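Local coordinates for protein amine Dehydrogenase (PDB 1JMX) that probably serves as the beta-propeller subunit of a heme c-containing bacterial amine dehydrogenase, which oxidises primary amines and passes the electrons on, at residues B[319-323]-B[324-328]. Residues are numbered along the deposited sequence; the frame is centred on the assembly and turned at random.
Sequences AVFNP and DTLEK
A tight beta hairpin with a G1 beta bulge joins strand 317-322 to strand 327-333, with N322 meeting L326 and E327 across the bulge. The N322 side chain folds over the turn, CG anti to the backbone N (chi1 177°), and its OD1 accepts a weak, bent bond from D324 N at 2.9 Å, as in an Asx turn, and a second, straighter one from T325 N at 3.0 Å. T325 N approaches from above the amide plane, while T325 OG1 packs 3.2 Å from N322 CB. On the backbone, N322 N donates to E327 O at 3.1 Å. L326 has positive phi (62°), and N322 O takes weak bonds from the amides of L326 and E327. On the side of the sheet where F321 and K328 lie, K328 CB sits 3.9 Å from the F321 ring centroid in a CH-pi contact, and K328 N also lies over that face, nearer the rim. L326 O meets the ring at its edge, 3.6 Å from F321 CE2. The K328 chain runs on past the ring, and NZ pairs with D294 in a salt bridge and bonds N331. F321 packs on strand 309-312 of the same propeller blade, and F321 and L326 both touch L277 in the adjoining four-stranded sheet.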
loop_
_atom_site.group_PDB
_atom_site.type_symbol
_atom_site.label_atom_id
_atom_site.label_comp_id
_atom_site.label_asym_id
_atom_site.label_seq_id
_atom_site.Cartn_x
_atom_site.Cartn_y
_atom_site.Cartn_z
ATOM N N ALA B 319 -25.588 3.505 -14.256
ATOM C CA ALA B 319 -25.566 3.580 -15.704
ATOM C C ALA B 319 -26.652 2.602 -16.138
ATOM O O ALA B 319 -26.786 1.529 -15.551
ATOM C CB ALA B 319 -24.207 3.151 -16.254
ATOM N N VAL B 320 -27.492 3.004 -17.084
ATOM C CA VAL B 320 -28.547 2.120 -17.572
ATOM C C VAL B 320 -28.157 1.733 -18.987
ATOM O O VAL B 320 -27.938 2.595 -19.830
ATOM C CB VAL B 320 -29.940 2.788 -17.585
ATOM C CG1 VAL B 320 -30.995 1.771 -17.995
ATOM C CG2 VAL B 320 -30.271 3.354 -16.218
ATOM N N PHE B 321 -28.049 0.432 -19.222
ATOM C CA PHE B 321 -27.669 -0.106 -20.513
ATOM C C PHE B 321 -28.746 -0.946 -21.167
ATOM O O PHE B 321 -29.613 -1.515 -20.502
ATOM C CB PHE B 321 -26.433 -0.997 -20.371
ATOM C CG PHE B 321 -25.138 -0.261 -20.449
ATOM C CD1 PHE B 321 -24.728 0.570 -19.415
ATOM C CD2 PHE B 321 -24.310 -0.411 -21.562
ATOM C CE1 PHE B 321 -23.511 1.244 -19.486
ATOM C CE2 PHE B 321 -23.087 0.261 -21.643
ATOM C CZ PHE B 321 -22.689 1.086 -20.606
ATOM N N ASN B 322 -28.692 -0.986 -22.494
ATOM C CA ASN B 322 -29.584 -1.820 -23.277
ATOM C C ASN B 322 -28.678 -3.027 -23.393
ATOM O O ASN B 322 -27.572 -2.912 -23.919
ATOM C CB ASN B 322 -29.818 -1.220 -24.662
ATOM C CG ASN B 322 -30.683 -2.104 -25.537
ATOM O OD1 ASN B 322 -30.325 -3.237 -25.844
ATOM N ND2 ASN B 322 -31.832 -1.586 -25.937
ATOM N N PRO B 323 -29.097 -4.183 -22.859
ATOM C CA PRO B 323 -28.247 -5.373 -22.940
ATOM C C PRO B 323 -28.015 -5.942 -24.347
ATOM O O PRO B 323 -26.999 -6.594 -24.592
ATOM C CB PRO B 323 -28.959 -6.359 -22.014
ATOM C CG PRO B 323 -30.380 -5.986 -22.169
ATOM C CD PRO B 323 -30.350 -4.479 -22.149
ATOM N N ASP B 324 -28.941 -5.683 -25.268
ATOM C CA ASP B 324 -28.816 -6.183 -26.639
ATOM C C ASP B 324 -27.769 -5.401 -27.421
ATOM O O ASP B 324 -26.836 -5.981 -27.972
ATOM C CB ASP B 324 -30.157 -6.108 -27.376
ATOM C CG ASP B 324 -31.256 -6.871 -26.664
ATOM O OD1 ASP B 324 -31.032 -8.050 -26.304
ATOM O OD2 ASP B 324 -32.339 -6.281 -26.453
ATOM N N THR B 325 -27.924 -4.084 -27.454
ATOM C CA THR B 325 -26.989 -3.235 -28.167
ATOM C C THR B 325 -25.726 -2.959 -27.360
ATOM O O THR B 325 -24.714 -2.571 -27.924
ATOM C CB THR B 325 -27.653 -1.897 -28.570
ATOM O OG1 THR B 325 -28.064 -1.187 -27.396
ATOM C CG2 THR B 325 -28.881 -2.151 -29.441
ATOM N N LEU B 326 -25.781 -3.205 -26.049
ATOM C CA LEU B 326 -24.663 -2.954 -25.122
ATOM C C LEU B 326 -24.272 -1.470 -25.072
ATOM O O LEU B 326 -23.088 -1.119 -25.000
ATOM C CB LEU B 326 -23.430 -3.823 -25.437
ATOM C CG LEU B 326 -23.031 -4.896 -24.405
ATOM C CD1 LEU B 326 -21.521 -5.100 -24.409
ATOM C CD2 LEU B 326 -23.478 -4.492 -23.016
ATOM N N GLU B 327 -25.275 -0.600 -25.104
ATOM C CA GLU B 327 -25.017 0.823 -25.053
ATOM C C GLU B 327 -25.786 1.535 -23.966
ATOM O O GLU B 327 -26.954 1.241 -23.715
ATOM C CB GLU B 327 -25.284 1.468 -26.401
ATOM C CG GLU B 327 -24.224 1.098 -27.438
ATOM C CD GLU B 327 -24.377 1.847 -28.743
ATOM O OE1 GLU B 327 -23.544 1.624 -29.655
ATOM O OE2 GLU B 327 -25.326 2.659 -28.849
ATOM N N LYS B 328 -25.111 2.487 -23.331
ATOM C CA LYS B 328 -25.694 3.252 -22.253
ATOM C C LYS B 328 -26.845 4.111 -22.739
ATOM O O LYS B 328 -26.676 4.963 -23.609
ATOM C CB LYS B 328 -24.640 4.130 -21.586
ATOM C CG LYS B 328 -25.062 4.631 -20.213
ATOM C CD LYS B 328 -24.138 5.699 -19.695
ATOM C CE LYS B 328 -24.270 6.950 -20.528
ATOM N NZ LYS B 328 -23.398 8.036 -20.013
#